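Local coordinates for protein porin B (Pseudomonas putida, PDB 4GEY) that forms an outer membrane beta-barrel channel that probably carries glucose and related sugars across the outer membrane, at residues A[46-51]-A[70-75]; A[96-101]-A[184-189]. The protein carries 2 engineered substitutions. All blocks are in the same frame, centred on the assembly; numbering follows the deposited sequence.

Interaction 1 (A[46-51]-A[70-75]); sequences LDYVGE and DQFALG. With C8E ((hydroxyethyloxy)tri(ethyloxy)octane), chain I.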
loop_
_atom_site.group_PDB
_atom_site.type_symbol
_atom_site.label_atom_id
_atom_site.label_comp_id
_atom_site.label_asym_id
_atom_site.label_seq_id
_atom_site.Cartn_x
_atom_site.Cartn_y
_atom_site.Cartn_z
ATOM N N LEU A 46 19.997 -3.775 1.093
ATOM C CA LEU A 46 19.626 -2.990 2.267
ATOM C C LEU A 46 19.076 -1.664 1.780
ATOM O O LEU A 46 19.828 -0.765 1.403
ATOM C CB LEU A 46 20.832 -2.763 3.181
ATOM C CG LEU A 46 20.533 -2.597 4.674
ATOM C CD1 LEU A 46 21.357 -1.467 5.292
ATOM C CD2 LEU A 46 19.039 -2.417 4.960
ATOM N N ASP A 47 17.754 -1.554 1.780
ATOM C CA ASP A 47 17.082 -0.403 1.201
ATOM C C ASP A 47 16.500 0.504 2.260
ATOM O O ASP A 47 15.953 0.033 3.258
ATOM C CB ASP A 47 15.980 -0.882 0.286
ATOM C CG ASP A 47 16.508 -1.740 -0.818
ATOM O OD1 ASP A 47 17.501 -1.312 -1.432
ATOM O OD2 ASP A 47 15.964 -2.842 -1.055
ATOM N N TYR A 48 16.604 1.809 2.027
ATOM C CA TYR A 48 16.101 2.799 2.968
ATOM C C TYR A 48 15.016 3.682 2.383
ATOM O O TYR A 48 15.093 4.086 1.228
ATOM C CB TYR A 48 17.257 3.678 3.420
ATOM C CG TYR A 48 16.843 4.879 4.227
ATOM C CD1 TYR A 48 16.607 4.775 5.588
ATOM C CD2 TYR A 48 16.711 6.122 3.629
ATOM C CE1 TYR A 48 16.247 5.878 6.327
ATOM C CE2 TYR A 48 16.346 7.218 4.353
ATOM C CZ TYR A 48 16.121 7.093 5.694
ATOM O OH TYR A 48 15.760 8.196 6.404
ATOM N N VAL A 49 14.010 3.998 3.187
ATOM C CA VAL A 49 12.992 4.967 2.785
ATOM C C VAL A 49 12.736 5.905 3.939
ATOM O O VAL A 49 12.411 5.456 5.030
ATOM C CB VAL A 49 11.632 4.299 2.402
ATOM C CG1 VAL A 49 10.599 5.366 2.040
ATOM C CG2 VAL A 49 11.809 3.319 1.270
ATOM N N GLY A 50 12.892 7.205 3.707
ATOM C CA GLY A 50 12.587 8.181 4.733
ATOM C C GLY A 50 11.530 9.142 4.229
ATOM O O GLY A 50 11.653 9.648 3.116
ATOM N N GLU A 51 10.492 9.378 5.032
ATOM C CA GLU A 51 9.457 10.350 4.691
ATOM C C GLU A 51 9.245 11.447 5.746
ATOM O O GLU A 51 8.969 11.156 6.914
ATOM C CB GLU A 51 8.139 9.639 4.406
ATOM C CG GLU A 51 8.044 9.084 3.000
ATOM C CD GLU A 51 7.167 7.851 2.904
ATOM O OE1 GLU A 51 6.280 7.663 3.773
ATOM O OE2 GLU A 51 7.383 7.064 1.957
ATOM N N ASP A 70 10.466 6.464 8.917
ATOM C CA ASP A 70 11.333 5.783 7.957
ATOM C C ASP A 70 11.272 4.251 8.002
ATOM O O ASP A 70 10.550 3.661 8.814
ATOM C CB ASP A 70 12.784 6.288 8.047
ATOM C CG ASP A 70 13.489 5.898 9.350
ATOM O OD1 ASP A 70 12.920 5.151 10.174
ATOM O OD2 ASP A 70 14.646 6.349 9.546
ATOM N N GLN A 71 12.045 3.619 7.129
ATOM C CA GLN A 71 12.040 2.167 7.021
ATOM C C GLN A 71 13.361 1.683 6.456
ATOM O O GLN A 71 13.893 2.255 5.497
ATOM C CB GLN A 71 10.868 1.693 6.146
ATOM C CG GLN A 71 10.781 0.189 5.904
ATOM C CD GLN A 71 9.696 -0.190 4.862
ATOM O OE1 GLN A 71 8.534 -0.462 5.203
ATOM N NE2 GLN A 71 10.082 -0.209 3.595
ATOM N N PHE A 72 13.908 0.653 7.089
ATOM C CA PHE A 72 15.046 -0.068 6.549
ATOM C C PHE A 72 14.544 -1.439 6.126
ATOM O O PHE A 72 13.693 -2.026 6.794
ATOM C CB PHE A 72 16.135 -0.227 7.605
ATOM C CG PHE A 72 17.004 0.993 7.784
ATOM C CD1 PHE A 72 18.168 1.152 7.034
ATOM C CD2 PHE A 72 16.673 1.969 8.721
ATOM C CE1 PHE A 72 18.985 2.275 7.206
ATOM C CE2 PHE A 72 17.475 3.085 8.896
ATOM C CZ PHE A 72 18.638 3.238 8.135
ATOM N N ALA A 73 15.056 -1.951 5.016
ATOM C CA ALA A 73 14.655 -3.277 4.557
ATOM C C ALA A 73 15.879 -4.121 4.190
ATOM O O ALA A 73 16.635 -3.779 3.284
ATOM C CB ALA A 73 13.692 -3.163 3.390
ATOM N N LEU A 74 16.069 -5.219 4.909
ATOM C CA LEU A 74 17.252 -6.054 4.753
ATOM C C LEU A 74 16.807 -7.309 4.019
ATOM O O LEU A 74 15.881 -7.983 4.457
ATOM C CB LEU A 74 17.824 -6.376 6.139
ATOM C CG LEU A 74 19.200 -6.991 6.411
ATOM C CD1 LEU A 74 19.120 -8.497 6.482
ATOM C CD2 LEU A 74 20.190 -6.561 5.356
ATOM N N GLY A 75 17.441 -7.616 2.891
ATOM C CA GLY A 75 16.946 -8.678 2.035
ATOM C C GLY A 75 17.978 -9.692 1.584
ATOM O O GLY A 75 19.169 -9.390 1.440
HETATM C C2 C8E I . 16.354 4.090 13.346
HETATM C C3 C8E I . 15.741 5.466 13.097
HETATM C C4 C8E I . 16.511 6.585 13.804
HETATM C C5 C8E I . 16.760 7.760 12.857
HETATM C C6 C8E I . 18.132 7.670 12.194
HETATM C C7 C8E I . 18.048 7.837 10.676
HETATM C C8 C8E I . 19.419 7.687 10.015
HETATM O O9 C8E I . 19.336 7.112 8.721
HETATM C C10 C8E I . 19.516 8.023 7.646
HETATM C C11 C8E I . 19.756 7.256 6.336
HETATM O O12 C8E I . 19.767 8.104 5.193
HETATM C C13 C8E I . 20.322 7.496 4.034
HETATM C C14 C8E I . 20.810 8.531 3.015
#

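Interaction 2 (A[96-101]-A[184-189]); sequences TERSGR and YNWPVS. With BGC (beta-D-glucopyranose), chain B; DMU (decyl-beta-D-maltopyranoside), chain N; C8E ((hydroxyethyloxy)tri(ethyloxy)octane), chain I.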
loop_
_atom_site.group_PDB
_atom_site.type_symbol
_atom_site.label_atom_id
_atom_site.label_comp_id
_atom_site.label_asym_id
_atom_site.label_seq_id
_atom_site.Cartn_x
_atom_site.Cartn_y
_atom_site.Cartn_z
ATOM N N THR A 96 12.310 -6.013 8.020
ATOM C CA THR A 96 12.196 -4.558 8.038
ATOM C C THR A 96 12.178 -4.034 9.467
ATOM O O THR A 96 11.781 -4.745 10.390
ATOM C CB THR A 96 10.936 -4.039 7.268
ATOM O OG1 THR A 96 9.737 -4.584 7.834
ATOM C CG2 THR A 96 10.993 -4.424 5.805
ATOM N N GLU A 97 12.660 -2.809 9.653
ATOM C CA GLU A 97 12.342 -2.051 10.854
ATOM C C GLU A 97 11.950 -0.646 10.434
ATOM O O GLU A 97 12.531 -0.071 9.514
ATOM C CB GLU A 97 13.470 -2.042 11.890
ATOM C CG GLU A 97 14.529 -0.976 11.676
ATOM C CD GLU A 97 14.831 -0.176 12.937
ATOM O OE1 GLU A 97 13.876 0.366 13.537
ATOM O OE2 GLU A 97 16.025 -0.085 13.319
ATOM N N ARG A 98 10.928 -0.122 11.099
ATOM C CA ARG A 98 10.386 1.188 10.805
ATOM C C ARG A 98 10.471 2.028 12.067
ATOM O O ARG A 98 10.402 1.496 13.160
ATOM C CB ARG A 98 8.921 1.040 10.404
ATOM C CG ARG A 98 8.693 0.345 9.079
ATOM C CD ARG A 98 7.215 0.193 8.834
ATOM N NE ARG A 98 6.890 0.095 7.421
ATOM C CZ ARG A 98 5.687 0.349 6.925
ATOM N NH1 ARG A 98 4.714 0.731 7.737
ATOM N NH2 ARG A 98 5.462 0.242 5.625
ATOM N N SER A 99 10.608 3.341 11.914
ATOM C CA SER A 99 10.698 4.248 13.056
ATOM C C SER A 99 9.987 5.544 12.751
ATOM O O SER A 99 9.918 5.962 11.594
ATOM C CB SER A 99 12.157 4.572 13.362
ATOM O OG SER A 99 12.614 3.817 14.459
ATOM N N GLY A 100 9.472 6.197 13.784
ATOM C CA GLY A 100 8.985 7.548 13.616
ATOM C C GLY A 100 7.513 7.783 13.851
ATOM O O GLY A 100 6.783 6.893 14.284
ATOM N N ARG A 101 7.087 9.008 13.553
ATOM C CA ARG A 101 5.733 9.463 13.822
ATOM C C ARG A 101 5.056 9.981 12.557
ATOM O O ARG A 101 5.728 10.335 11.584
ATOM C CB ARG A 101 5.763 10.570 14.880
ATOM C CG ARG A 101 6.131 10.104 16.277
ATOM C CD ARG A 101 5.847 11.191 17.295
ATOM N NE ARG A 101 6.763 12.316 17.137
ATOM C CZ ARG A 101 6.749 13.406 17.898
ATOM N NH1 ARG A 101 5.861 13.532 18.877
ATOM N NH2 ARG A 101 7.629 14.371 17.676
ATOM N N TYR A 184 -3.233 -7.407 4.743
ATOM C CA TYR A 184 -2.051 -6.728 5.272
ATOM C C TYR A 184 -0.891 -6.737 4.285
ATOM O O TYR A 184 -0.242 -7.754 4.093
ATOM C CB TYR A 184 -1.584 -7.408 6.559
ATOM C CG TYR A 184 -2.667 -7.672 7.583
ATOM C CD1 TYR A 184 -3.686 -6.751 7.817
ATOM C CD2 TYR A 184 -2.665 -8.842 8.328
ATOM C CE1 TYR A 184 -4.675 -6.995 8.761
ATOM C CE2 TYR A 184 -3.643 -9.089 9.276
ATOM C CZ TYR A 184 -4.642 -8.168 9.485
ATOM O OH TYR A 184 -5.613 -8.429 10.420
ATOM N N ASN A 185 -0.614 -5.601 3.673
ATOM C CA ASN A 185 0.557 -5.488 2.824
ATOM C C ASN A 185 1.855 -5.480 3.620
ATOM O O ASN A 185 1.847 -5.430 4.865
ATOM C CB ASN A 185 0.484 -4.198 2.005
ATOM C CG ASN A 185 -0.735 -4.146 1.095
ATOM O OD1 ASN A 185 -1.077 -5.122 0.435
ATOM N ND2 ASN A 185 -1.394 -3.003 1.061
ATOM N N TRP A 186 2.964 -5.540 2.873
ATOM C CA TRP A 186 4.279 -5.101 3.345
ATOM C C TRP A 186 4.079 -3.915 4.278
ATOM O O TRP A 186 3.520 -2.904 3.868
ATOM C CB TRP A 186 5.121 -4.651 2.151
ATOM C CG TRP A 186 6.455 -4.061 2.518
ATOM C CD1 TRP A 186 6.690 -2.921 3.259
ATOM C CD2 TRP A 186 7.749 -4.561 2.148
ATOM N NE1 TRP A 186 8.031 -2.709 3.386
ATOM C CE2 TRP A 186 8.709 -3.691 2.708
ATOM C CE3 TRP A 186 8.189 -5.661 1.395
ATOM C CZ2 TRP A 186 10.074 -3.881 2.546
ATOM C CZ3 TRP A 186 9.544 -5.855 1.240
ATOM C CH2 TRP A 186 10.474 -4.970 1.814
ATOM N N PRO A 187 4.621 -3.985 5.497
ATOM C CA PRO A 187 5.659 -4.929 5.915
ATOM C C PRO A 187 5.164 -6.092 6.755
ATOM O O PRO A 187 6.003 -6.711 7.408
ATOM C CB PRO A 187 6.530 -4.057 6.812
ATOM C CG PRO A 187 5.515 -3.138 7.479
ATOM C CD PRO A 187 4.372 -2.956 6.527
ATOM N N VAL A 188 3.862 -6.372 6.773
ATOM C CA VAL A 188 3.346 -7.492 7.556
ATOM C C VAL A 188 3.470 -8.762 6.722
ATOM O O VAL A 188 3.227 -8.733 5.519
ATOM C CB VAL A 188 1.851 -7.288 7.954
ATOM C CG1 VAL A 188 1.332 -8.456 8.782
ATOM C CG2 VAL A 188 1.669 -6.011 8.720
ATOM N N SER A 189 3.856 -9.871 7.346
ATOM C CA SER A 189 3.844 -11.153 6.642
ATOM C C SER A 189 2.799 -12.088 7.237
ATOM O O SER A 189 2.366 -11.897 8.375
ATOM C CB SER A 189 5.215 -11.826 6.678
ATOM O OG SER A 189 5.402 -12.511 7.903
HETATM C C2 BGC B . 2.186 1.527 5.829
HETATM C C3 BGC B . 2.402 1.224 4.480
HETATM C C4 BGC B . 2.026 -0.150 4.157
HETATM C C5 BGC B . 0.558 -0.496 4.551
HETATM C C6 BGC B . 0.238 -1.813 4.488
HETATM C C1 BGC B . 0.803 1.391 6.205
HETATM O O1 BGC B . 0.685 1.697 7.548
HETATM O O2 BGC B . 2.626 2.902 6.079
HETATM O O3 BGC B . 3.818 1.465 4.169
HETATM O O4 BGC B . 2.250 -0.365 2.792
HETATM O O5 BGC B . 0.369 0.028 5.972
HETATM O O6 BGC B . 0.634 -2.668 5.509
HETATM C C1 DMU N . 11.836 15.749 15.270
HETATM C C2 DMU N . 11.164 15.840 16.543
HETATM C C3 DMU N . 10.480 17.116 16.860
HETATM C C4 DMU N . 9.741 17.778 15.668
HETATM O O5 DMU N . 10.479 17.500 14.345
HETATM C C6 DMU N . 11.049 16.194 14.144
HETATM O O7 DMU N . 9.520 16.920 17.929
HETATM O O16 DMU N . 11.858 16.270 12.970
HETATM C C18 DMU N . 11.360 15.850 11.713
HETATM C C19 DMU N . 12.241 16.210 10.494
HETATM C C22 DMU N . 13.675 15.597 10.440
HETATM C C25 DMU N . 14.430 15.748 9.123
HETATM C C28 DMU N . 14.590 14.553 8.203
HETATM C C31 DMU N . 15.090 14.797 6.792
HETATM O O49 DMU N . 12.251 14.344 15.010
HETATM O O55 DMU N . 12.100 15.476 17.619
HETATM C C57 DMU N . 9.665 19.122 15.807
HETATM O O61 DMU N . 9.048 19.842 14.794
HETATM C C5 DMU N . 8.549 17.309 20.021
HETATM C C7 DMU N . 7.263 17.725 19.555
HETATM C C8 DMU N . 7.102 19.193 19.397
HETATM C C9 DMU N . 8.368 20.011 18.935
HETATM O O1 DMU N . 9.640 19.123 18.846
HETATM C C10 DMU N . 9.625 17.682 19.107
HETATM O O2 DMU N . 6.027 19.471 18.536
HETATM O O3 DMU N . 8.579 15.854 20.269
HETATM O O4 DMU N . 6.287 17.214 20.505
HETATM C C11 DMU N . 8.598 21.043 19.734
HETATM O O6 DMU N . 7.625 22.022 19.806
HETATM C C2 C8E I . 16.354 4.090 13.346
HETATM C C3 C8E I . 15.741 5.466 13.097
HETATM C C4 C8E I . 16.511 6.585 13.804
HETATM C C5 C8E I . 16.760 7.760 12.857
HETATM C C6 C8E I . 18.132 7.670 12.194
HETATM C C7 C8E I . 18.048 7.837 10.676
HETATM C C8 C8E I . 19.419 7.687 10.015
HETATM O O9 C8E I . 19.336 7.112 8.721
HETATM C C10 C8E I . 19.516 8.023 7.646
HETATM C C11 C8E I . 19.756 7.256 6.336
HETATM O O12 C8E I . 19.767 8.104 5.193
HETATM C C13 C8E I . 20.322 7.496 4.034
HETATM C C14 C8E I . 20.810 8.531 3.015
#

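Interaction 1 (A[46-51]-A[70-75])
Strands 46-51 and 70-75 run antiparallel, their axes 4.7 Å apart at closest approach, and Asp47 with Ala73 and Val49 with Gln71 form the hydrogen-bonded pairs. Asp47 N reaches Ala73 O at 2.9 Å, and Gln71 N reaches Val49 O at 2.8 Å. Leu46, Tyr48, Asp70, Phe72 and Leu74 point to one face of the sheet. Tyr48 CG is anti to the backbone N (chi1 171°) and Phe72 CG anti to the carbonyl carbon; the rings meet obliquely, planes at 58°. Tyr48 CD1 lies over one face of the Phe72 ring, 3.6 Å from Phe72 CZ. Leu46 CD2 meets that ring's edge at Phe72 CD1 (4.2 Å). Tyr48 CE1 has Asp70 OD2 at its edge, 3.6 Å away. A detergent molecule lies over one face of the Tyr48 ring. An alanine in place of Tyr48 would probably leave the Phe72 face and the detergent without the ring they pack on. Asp47, Val49, Gln71 and Ala73 point to the other face, where Arg98 holds Gln71 OE1. This is a beta hairpin of a porin barrel, with mostly apolar side chains, and Asp70, on its detergent-covered face.

Interaction 2 (A[96-101]-A[184-189])
Pro187, which follows a cis peptide bond, packs over one face of the guanidinium of Arg98 with CG and CD, and no hydrogen bond joins the two segments. Pro187 CG sits over the centre of the guanidinium, 3.5 Å above its plane. Pro187 CD is 3.5 Å from Arg98 NH2. The two side chains cross at about a right angle. Arg98 CG is anti to the carbonyl carbon (chi1 -68°), and the chain then runs extended from CG to NE, leading away from the strand toward the proline.

The edge of the same guanidinium meets the bound beta-D-glucopyranose. Arg98 NH2 donates to glucose O3 at 2.5 Å, with an N-H...O angle of 139°. At this resolution so short a length should not be read as strength. Gln71 OE1 takes the NE proton, and Gly124 O accepts from NH1. These bonds, together with the proline, would restrict rotation of the guanidinium.

Strand 89-100 is part of the porin barrel, and residues 184-189 lie in the loop before strand 190-198. Arg98, Asn185, Trp186 and Pro187 all belong to the glucose pocket, so barrel strand and loop meet at the sugar. The loop contributes backbone oxygen: Trp186 O accepts a weak hydrogen bond from glucose O4 at 3.0 Å. Glu121 O, Trp123 O and Arg125 NE also bond to the sugar.

Further back along the strand, Thr96 touches both Trp186 and Pro187. Thr96 CG2 approaches the indole obliquely and is 3.4 Å from Trp186 CZ2. Thr96 OG1 lies 3.4 Å from Pro187 CB, while its hydrogen bond goes to Thr132 OG1. The indole NE1 bonds to Gln71 OE1, and Trp186 CD1 comes within 4.1 Å of Arg98 NH2.

Strands 66-79 and 89-100 are neighbours in the barrel wall, so interactions 1 and 2 share a boundary. Their centres are 10 Å apart. Asp70 N probably bonds to Ser99 O at 2.8 Å. The side chains connect through Gln71, whose OE1 is 2.8 Å from Arg98 NE. Gln71 probably helps to position Arg98 beside the glucose, as a second-shell residue. The side chain of Gln71 lies about 5 Å from the bound beta-D-glucopyranose. Thr96 CB packs against Phe72 O at 3.4 Å. One detergent molecule touches both contacts, at Tyr48, Asp70 and Phe72 in interaction 1 and at Ser99 in interaction 2.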